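Local structure of aldehyde dehydrogenase (Bartonella henselae, 3I44) at residues G128-H131 and I132-I136; E99-S102 and S103-A106; Q355-I358 and Q359-I362. The protein probably oxidises aldehydes to carboxylic acids, passing the hydride to a nicotinamide cofactor. The protein carries 1 engineered substitution. One frame throughout, in Å; residues are numbered along the deposited sequence.

Interaction 1 (G128-H131 and I132-I136)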
ATOM      1  N   GLY A 128      -6.811   0.039  24.942  1.00 23.14           N
ATOM      2  CA  GLY A 128      -7.458  -1.116  24.298  1.00 22.39           C
ATOM      3  C   GLY A 128      -8.959  -0.959  24.218  1.00 21.92           C
ATOM      4  O   GLY A 128      -9.572  -1.087  23.117  1.00 19.35           O
ATOM      5  N   SER A 129      -9.564  -0.638  25.374  1.00 21.34           N
ATOM      6  CA  SER A 129     -11.011  -0.483  25.420  0.50 21.35           C
ATOM      7  C   SER A 129     -11.435   0.727  24.581  1.00 20.72           C
ATOM      8  O   SER A 129     -12.443   0.660  23.885  1.00 21.61           O
ATOM      9  CB  SER A 129     -11.531  -0.388  26.860  0.50 21.25           C
ATOM     10  OG  SER A 129     -10.597   0.269  27.704  0.50 22.06           O
ATOM     11  N   SER A 130     -10.662   1.807  24.621  1.00 20.20           N
ATOM     12  CA  SER A 130     -10.966   3.003  23.828  0.50 19.71           C
ATOM     13  C   SER A 130     -10.919   2.721  22.315  1.00 20.15           C
ATOM     14  O   SER A 130     -11.770   3.185  21.545  1.00 21.01           O
ATOM     15  CB  SER A 130     -10.011   4.134  24.181  0.50 19.85           C
ATOM     16  OG  SER A 130     -10.209   5.229  23.319  0.50 17.35           O
ATOM     17  N   HIS A 131      -9.932   1.955  21.874  1.00 19.80           N
ATOM     18  CA  HIS A 131      -9.878   1.554  20.462  1.00 20.36           C
ATOM     19  C   HIS A 131     -11.079   0.679  20.083  1.00 19.73           C
ATOM     20  O   HIS A 131     -11.704   0.915  19.075  1.00 19.14           O
ATOM     21  CB  HIS A 131      -8.588   0.810  20.143  1.00 20.37           C
ATOM     22  CG  HIS A 131      -7.366   1.669  20.220  1.00 21.51           C
ATOM     23  ND1 HIS A 131      -7.396   3.018  19.965  1.00 24.57           N
ATOM     24  CD2 HIS A 131      -6.076   1.360  20.465  1.00 22.04           C
ATOM     25  CE1 HIS A 131      -6.176   3.512  20.087  1.00 24.09           C
ATOM     26  NE2 HIS A 131      -5.358   2.524  20.381  1.00 23.07           N
ATOM     27  N   ILE A 132     -11.410  -0.301  20.902  1.00 20.06           N
ATOM     28  CA  ILE A 132     -12.553  -1.133  20.639  1.00 20.07           C
ATOM     29  C   ILE A 132     -13.802  -0.268  20.443  1.00 20.84           C
ATOM     30  O   ILE A 132     -14.506  -0.430  19.448  1.00 21.96           O
ATOM     31  CB  ILE A 132     -12.803  -2.172  21.745  1.00 20.59           C
ATOM     32  CG1 ILE A 132     -11.666  -3.210  21.758  1.00 21.25           C
ATOM     33  CG2 ILE A 132     -14.122  -2.846  21.451  1.00 20.45           C
ATOM     34  CD1 ILE A 132     -11.600  -4.119  22.951  1.00 19.13           C
ATOM     35  N   ARG A 133     -14.064   0.645  21.367  1.00 21.14           N
ATOM     36  CA  ARG A 133     -15.245   1.523  21.270  0.50 21.51           C
ATOM     37  C   ARG A 133     -15.226   2.395  20.016  1.00 21.39           C
ATOM     38  O   ARG A 133     -16.283   2.659  19.436  1.00 20.52           O
ATOM     39  CB  ARG A 133     -15.379   2.429  22.513  0.50 21.46           C
ATOM     40  CG  ARG A 133     -15.604   1.660  23.818  0.50 21.75           C
ATOM     41  CD  ARG A 133     -15.966   2.583  25.009  0.50 21.23           C
ATOM     42  NE  ARG A 133     -15.147   3.783  25.009  0.50 18.90           N
ATOM     43  CZ  ARG A 133     -14.024   3.905  25.689  0.50 17.22           C
ATOM     44  NH1 ARG A 133     -13.603   2.903  26.455  0.50 16.05           N
ATOM     45  NH2 ARG A 133     -13.317   5.020  25.573  0.50 16.65           N
ATOM     46  N   ASN A 134     -14.046   2.881  19.645  1.00 21.55           N
ATOM     47  CA  ASN A 134     -13.942   3.717  18.470  1.00 21.21           C
ATOM     48  C   ASN A 134     -14.176   2.929  17.151  1.00 21.15           C
ATOM     49  O   ASN A 134     -14.738   3.476  16.185  1.00 21.33           O
ATOM     50  CB  ASN A 134     -12.645   4.500  18.473  1.00 21.36           C
ATOM     51  CG  ASN A 134     -12.669   5.669  19.470  1.00 25.39           C
ATOM     52  OD1 ASN A 134     -13.661   6.367  19.610  1.00 28.09           O
ATOM     53  ND2 ASN A 134     -11.557   5.896  20.121  1.00 29.74           N
ATOM     54  N   PHE A 135     -13.790   1.652  17.132  1.00 20.41           N
ATOM     55  CA  PHE A 135     -14.129   0.767  16.009  1.00 20.23           C
ATOM     56  C   PHE A 135     -15.652   0.521  15.949  1.00 20.44           C
ATOM     57  O   PHE A 135     -16.244   0.562  14.895  1.00 19.65           O
ATOM     58  CB  PHE A 135     -13.397  -0.584  16.116  1.00 19.58           C
ATOM     59  CG  PHE A 135     -11.923  -0.494  15.763  1.00 19.86           C
ATOM     60  CD1 PHE A 135     -11.526  -0.019  14.524  1.00 18.64           C
ATOM     61  CD2 PHE A 135     -10.965  -0.843  16.664  1.00 17.12           C
ATOM     62  CE1 PHE A 135     -10.194   0.050  14.197  1.00 21.32           C
ATOM     63  CE2 PHE A 135      -9.627  -0.748  16.343  1.00 20.04           C
ATOM     64  CZ  PHE A 135      -9.241  -0.305  15.121  1.00 19.16           C
ATOM     65  N   ILE A 136     -16.262   0.268  17.096  1.00 20.33           N
ATOM     66  CA  ILE A 136     -17.713   0.125  17.179  1.00 20.46           C
ATOM     67  C   ILE A 136     -18.443   1.329  16.595  1.00 20.60           C
ATOM     68  O   ILE A 136     -19.301   1.149  15.727  1.00 21.49           O
ATOM     69  CB  ILE A 136     -18.162  -0.143  18.622  1.00 20.50           C
ATOM     70  CG1 ILE A 136     -17.827  -1.589  18.998  1.00 19.51           C
ATOM     71  CG2 ILE A 136     -19.670   0.136  18.794  1.00 20.37           C
ATOM     72  CD1 ILE A 136     -17.870  -1.840  20.491  1.00 17.13           C
TER
HETATM   73  O   HOH W   1      -9.247   4.698  17.888  1.00 28.87           O
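Phe-135 N donates to His-131 O at 2.9 Å, with an N-H...O angle of 160° and the donor nearly along the C=O axis. The same oxygen is approached by the ring of Phe-135, whose CD2 comes within 3.1 Å of His-131 O. This follows from the first torsion (chi1 -75°), which sets CG beside the backbone N and swings the ring back along the helix. One turn of backbone bonds completes the set: Ile-132 N, Arg-133 N and Asn-134 N bond to the carbonyl oxygens of Gly-128, Ser-129 and Ser-130.

The side chains of the later residues lean over those carbonyls. Ile-132 lays CG1 3.3 Å from Gly-128 O. Arg-133, deposited in two conformers, in one of them bends at chi3 (-42°) and brings a guanidinium face over the backbone of Ser-130, also modelled twice, with Ser-130 CA 3.3 Å above the guanidinium plane and offset toward its rim. Given the alternates, this placement is tentative. Beside His-131, a water lies 3.3 Å from His-131 ND1 and, through a weak bond, accepts from Asn-134 ND2 at 3.4 Å, so it spans the i and i+3 side chains.

Phe-135 packs on Ile-183 and Pro-184 of helix 174-188, where His-131 also touches Leu-180, whereas Arg-133 meets Leu-95 of helix 84-100. The regular i to i+4 bonding is that of an alpha-helix, here helix 117-141, packed against two other helices of the aldehyde dehydrogenase fold.

Interaction 2 (E99-S102 and S103-A106); sequences EKRS and SDMA
Arg-101 and Asp-104 face each other across a tight helix-to-helix junction: Arg-101 is the first residue after helix 84-100 to leave helical geometry and also the N-cap position of helix 102-113. Their flat ends are turned almost perpendicular, the guanidinium and carboxylate planes standing 86° apart. Asp-104 OD2 lies in the guanidinium plane, at its edge, and receives Arg-101 NH2 in a salt bridge. At 3.4 Å from NH2 to OD2 this is a weak hydrogen bond, although the N-H points well at the oxygen (168°). The aliphatic part takes part too, with Arg-101 CD 3.6 Å from Asp-104 OD2. Bends at chi2 (-101°) and chi3 bring the NH2 edge alongside the Asp-104 carboxylate, while NH1 makes a second salt bridge, to Glu-209 of helix 202-213. The guanidinium thus probably shares its charge between two carboxylates.

The turn itself is held by the backbone and by a serine. Ser-102 OG donates to Glu-99 O at 2.7 Å, and Ser-102 N reaches that oxygen as well, so one carbonyl near the end of the first helix takes two donors from a single residue. Met-105 N then bonds to Arg-101 O, and Ala-106 N to Ser-102 O, starting the new helix. Met-105 and Ala-106 turn inward against Thr-125 of helix 117-141. Bridging both helices, a water donates to Lys-100 O at 3.1 Å, accepts from Asp-104 N at 3.1 Å and pairs with Ser-103 OG at 2.9 Å.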
ATOM      1  N   GLU A  99     -13.329  -5.648  29.667  1.00 22.54           N
ATOM      2  CA  GLU A  99     -13.499  -4.805  30.848  1.00 23.00           C
ATOM      3  C   GLU A  99     -13.521  -5.659  32.120  1.00 23.56           C
ATOM      4  O   GLU A  99     -12.901  -5.288  33.137  1.00 23.91           O
ATOM      5  CB  GLU A  99     -14.741  -3.887  30.783  1.00 22.00           C
ATOM      6  CG  GLU A  99     -14.662  -2.701  29.849  1.00 23.97           C
ATOM      7  CD  GLU A  99     -13.590  -1.657  30.210  1.00 24.32           C
ATOM      8  OE1 GLU A  99     -12.946  -1.743  31.286  1.00 24.33           O
ATOM      9  OE2 GLU A  99     -13.399  -0.713  29.402  1.00 29.47           O
ATOM     10  N   LYS A 100     -14.201  -6.799  32.067  1.00 24.98           N
ATOM     11  CA  LYS A 100     -14.236  -7.699  33.227  1.00 26.22           C
ATOM     12  C   LYS A 100     -12.822  -8.142  33.609  1.00 26.29           C
ATOM     13  O   LYS A 100     -12.508  -8.264  34.782  1.00 26.22           O
ATOM     14  CB  LYS A 100     -15.132  -8.918  32.988  1.00 27.34           C
ATOM     15  CG  LYS A 100     -15.162  -9.914  34.189  1.00 30.73           C
ATOM     16  CD  LYS A 100     -16.231 -10.995  34.026  1.00 33.31           C
ATOM     17  CE  LYS A 100     -15.871 -11.938  32.884  1.00 35.32           C
ATOM     18  NZ  LYS A 100     -16.745 -13.153  32.804  1.00 37.56           N
ATOM     19  N   ARG A 101     -11.939  -8.304  32.631  1.00 26.75           N
ATOM     20  CA  ARG A 101     -10.598  -8.804  32.932  1.00 27.16           C
ATOM     21  C   ARG A 101      -9.525  -7.724  32.962  1.00 26.69           C
ATOM     22  O   ARG A 101      -8.322  -8.030  32.956  1.00 26.15           O
ATOM     23  CB  ARG A 101     -10.271  -9.915  31.941  1.00 27.57           C
ATOM     24  CG  ARG A 101     -11.219 -11.086  32.095  1.00 30.15           C
ATOM     25  CD  ARG A 101     -10.582 -12.207  32.874  1.00 35.40           C
ATOM     26  NE  ARG A 101     -10.366 -13.354  32.025  1.00 37.00           N
ATOM     27  CZ  ARG A 101      -9.428 -14.284  32.193  1.00 36.05           C
ATOM     28  NH1 ARG A 101      -9.364 -15.265  31.314  1.00 35.70           N
ATOM     29  NH2 ARG A 101      -8.547 -14.241  33.190  1.00 36.09           N
ATOM     30  N   SER A 102      -9.951  -6.465  33.058  1.00 26.14           N
ATOM     31  CA  SER A 102      -9.037  -5.360  32.896  1.00 27.23           C
ATOM     32  C   SER A 102      -7.920  -5.328  33.940  1.00 27.34           C
ATOM     33  O   SER A 102      -6.785  -4.982  33.609  1.00 25.12           O
ATOM     34  CB  SER A 102      -9.769  -3.997  32.838  1.00 27.84           C
ATOM     35  OG  SER A 102     -10.736  -3.859  33.864  1.00 29.53           O
ATOM     36  N   SER A 103      -8.208  -5.675  35.187  1.00 27.22           N
ATOM     37  CA  SER A 103      -7.119  -5.590  36.152  1.00 28.21           C
ATOM     38  C   SER A 103      -6.171  -6.810  36.057  1.00 26.60           C
ATOM     39  O   SER A 103      -5.002  -6.666  36.334  1.00 26.38           O
ATOM     40  CB  SER A 103      -7.627  -5.301  37.564  1.00 29.28           C
ATOM     41  OG  SER A 103      -8.536  -6.295  37.931  1.00 33.42           O
ATOM     42  N   ASP A 104      -6.649  -7.967  35.601  1.00 25.67           N
ATOM     43  CA  ASP A 104      -5.762  -9.080  35.207  1.00 25.68           C
ATOM     44  C   ASP A 104      -4.848  -8.639  34.075  1.00 24.43           C
ATOM     45  O   ASP A 104      -3.653  -8.943  34.050  1.00 24.20           O
ATOM     46  CB  ASP A 104      -6.577 -10.305  34.712  1.00 26.31           C
ATOM     47  CG  ASP A 104      -7.231 -11.085  35.845  1.00 30.47           C
ATOM     48  OD1 ASP A 104      -6.789 -10.939  37.000  1.00 32.76           O
ATOM     49  OD2 ASP A 104      -8.193 -11.843  35.570  1.00 35.33           O
ATOM     50  N   MET A 105      -5.408  -7.881  33.135  1.00 23.81           N
ATOM     51  CA  MET A 105      -4.635  -7.391  31.992  1.00 22.65           C
ATOM     52  C   MET A 105      -3.564  -6.379  32.391  1.00 21.79           C
ATOM     53  O   MET A 105      -2.393  -6.476  31.946  1.00 19.75           O
ATOM     54  CB  MET A 105      -5.583  -6.809  30.926  1.00 23.11           C
ATOM     55  CG  MET A 105      -4.884  -6.366  29.636  1.00 22.94           C
ATOM     56  SD  MET A 105      -4.182  -7.739  28.722  1.00 22.58           S
ATOM     57  CE  MET A 105      -5.647  -8.522  28.021  1.00 22.29           C
ATOM     58  N   ALA A 106      -3.952  -5.417  33.236  1.00 20.87           N
ATOM     59  CA  ALA A 106      -2.999  -4.454  33.785  1.00 20.77           C
ATOM     60  C   ALA A 106      -1.822  -5.129  34.517  1.00 20.56           C
ATOM     61  O   ALA A 106      -0.664  -4.761  34.339  1.00 21.46           O
ATOM     62  CB  ALA A 106      -3.717  -3.472  34.733  1.00 21.11           C
TER
HETATM   63  O   HOH W   2      -9.727  -8.186  36.048  1.00 42.06           O

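Interaction 3 (Q355-I358 and Q359-I362)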
ATOM      1  N   GLN A 355      21.998   2.454  26.815  1.00 26.28           N
ATOM      2  CA  GLN A 355      23.271   2.867  27.453  1.00 26.74           C
ATOM      3  C   GLN A 355      24.287   3.284  26.408  1.00 26.92           C
ATOM      4  O   GLN A 355      24.984   4.298  26.562  1.00 26.35           O
ATOM      5  CB  GLN A 355      23.856   1.753  28.323  1.00 26.46           C
ATOM      6  CG  GLN A 355      22.999   1.369  29.511  1.00 27.46           C
ATOM      7  CD  GLN A 355      22.802   2.534  30.449  1.00 29.16           C
ATOM      8  OE1 GLN A 355      23.765   3.145  30.864  1.00 28.22           O
ATOM      9  NE2 GLN A 355      21.545   2.858  30.777  1.00 29.35           N
ATOM     10  N   ASP A 356      24.367   2.508  25.327  1.00 28.19           N
ATOM     11  CA  ASP A 356      25.323   2.811  24.251  1.00 28.85           C
ATOM     12  C   ASP A 356      25.009   4.171  23.621  1.00 28.52           C
ATOM     13  O   ASP A 356      25.915   4.982  23.318  1.00 27.73           O
ATOM     14  CB  ASP A 356      25.272   1.705  23.194  1.00 29.75           C
ATOM     15  CG  ASP A 356      26.222   1.966  22.044  1.00 33.80           C
ATOM     16  OD1 ASP A 356      27.463   1.990  22.281  1.00 38.02           O
ATOM     17  OD2 ASP A 356      25.726   2.138  20.904  1.00 37.32           O
ATOM     18  N   LEU A 357      23.717   4.445  23.443  1.00 27.62           N
ATOM     19  CA  LEU A 357      23.310   5.695  22.791  1.00 27.20           C
ATOM     20  C   LEU A 357      23.558   6.871  23.735  1.00 26.49           C
ATOM     21  O   LEU A 357      24.034   7.926  23.295  1.00 27.31           O
ATOM     22  CB  LEU A 357      21.841   5.606  22.278  1.00 26.47           C
ATOM     23  CG  LEU A 357      21.710   5.051  20.822  1.00 26.48           C
ATOM     24  CD1 LEU A 357      20.327   4.479  20.518  1.00 25.44           C
ATOM     25  CD2 LEU A 357      22.082   6.110  19.766  1.00 24.09           C
ATOM     26  N   ILE A 358      23.276   6.686  25.028  1.00 26.69           N
ATOM     27  CA  ILE A 358      23.593   7.725  26.041  1.00 26.98           C
ATOM     28  C   ILE A 358      25.121   8.035  26.035  1.00 27.61           C
ATOM     29  O   ILE A 358      25.549   9.192  25.880  1.00 27.58           O
ATOM     30  CB  ILE A 358      23.118   7.316  27.440  1.00 26.79           C
ATOM     31  CG1 ILE A 358      21.587   7.410  27.532  1.00 25.09           C
ATOM     32  CG2 ILE A 358      23.700   8.232  28.514  1.00 26.68           C
ATOM     33  CD1 ILE A 358      21.007   6.715  28.739  1.00 22.67           C
ATOM     34  N   GLN A 359      25.931   6.988  26.145  1.00 28.47           N
ATOM     35  CA  GLN A 359      27.389   7.135  26.059  1.00 28.81           C
ATOM     36  C   GLN A 359      27.806   7.866  24.769  1.00 28.51           C
ATOM     37  O   GLN A 359      28.649   8.781  24.821  1.00 28.85           O
ATOM     38  CB  GLN A 359      28.089   5.772  26.194  1.00 29.57           C
ATOM     39  CG  GLN A 359      29.606   5.887  26.378  1.00 29.89           C
ATOM     40  CD  GLN A 359      29.969   6.637  27.650  1.00 30.87           C
ATOM     41  OE1 GLN A 359      29.580   6.240  28.745  1.00 34.65           O
ATOM     42  NE2 GLN A 359      30.683   7.737  27.507  1.00 29.39           N
ATOM     43  N   SER A 360      27.171   7.539  23.636  1.00 28.64           N
ATOM     44  CA  SER A 360      27.442   8.240  22.364  1.00 28.62           C
ATOM     45  C   SER A 360      27.192   9.748  22.450  1.00 29.28           C
ATOM     46  O   SER A 360      27.925  10.570  21.820  1.00 29.86           O
ATOM     47  CB  SER A 360      26.630   7.654  21.194  1.00 29.12           C
ATOM     48  OG  SER A 360      25.331   8.243  21.046  1.00 28.45           O
ATOM     49  N   GLY A 361      26.151  10.129  23.198  1.00 29.42           N
ATOM     50  CA  GLY A 361      25.818  11.540  23.353  1.00 29.65           C
ATOM     51  C   GLY A 361      26.948  12.232  24.072  1.00 29.49           C
ATOM     52  O   GLY A 361      27.389  13.300  23.670  1.00 30.26           O
ATOM     53  N   ILE A 362      27.440  11.607  25.127  1.00 30.31           N
ATOM     54  CA  ILE A 362      28.610  12.142  25.849  1.00 31.26           C
ATOM     55  C   ILE A 362      29.836  12.238  24.912  1.00 31.64           C
ATOM     56  O   ILE A 362      30.424  13.310  24.757  1.00 31.90           O
ATOM     57  CB  ILE A 362      28.935  11.294  27.097  1.00 31.45           C
ATOM     58  CG1 ILE A 362      27.776  11.377  28.089  1.00 30.44           C
ATOM     59  CG2 ILE A 362      30.259  11.801  27.765  1.00 31.18           C
ATOM     60  CD1 ILE A 362      27.742  10.285  29.088  1.00 32.21           C
TER
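A first torsion of 88° at Ser-360 lodges OG between its own backbone N and carbonyl carbon, from where it turns back onto Leu-357 O, one turn earlier. The resulting bond, with Ser-360 OG as donor, measures 2.6 Å to Leu-357 O, meeting the carbonyl well off its axis (C=O...donor angle 127°). Gly-361 N takes the same oxygen at 3.1 Å, so Leu-357 O accepts from two donors. Gly-361 N also makes a weak bond to Ile-358 O, which accepts Ile-362 N besides. The other two bonds, Gln-359 N to Gln-355 O and Ser-360 N to Asp-356 O, are ordinary alpha-helical ones.

Side chains otherwise work outward from helix 348-363. Asp-356 pairs in a salt bridge with Arg-398, and Gln-355 OE1 accepts from Gly-374 N. Ile-358 packs on Thr-388 and Phe-390 of strand 388-391. Leu-357 CD2, 4.1 Å from Ser-360 OG, joins the serine on the face that meets Arg-398.

The chemistry implies that the buried Ser-360 hydroxyl spends its proton within its own helix, donating to a backbone carbonyl while its side chain rests against Arg-398 and Ile-399.

From the N terminus, interaction 2 comes first, at the junction of helices 84-100 and 102-113. Interaction 1 follows, midway along helix 117-141, the next helix in the chain, and interaction 3 lies much later in helix 348-363. Each joins adjoining segments, so none closes a long loop, and the three run in series without nesting or crossing. Interactions 1 and 2 nonetheless meet, side chain of Ser-129 on that of Glu-99, a packing touch between helix 84-100 and helix 117-141. Interaction 3 stands apart, its nearest atoms about 26 Å from interaction 1 and about 24 Å from interaction 2, and ties its helix to strand 388-391 and helix 398-401.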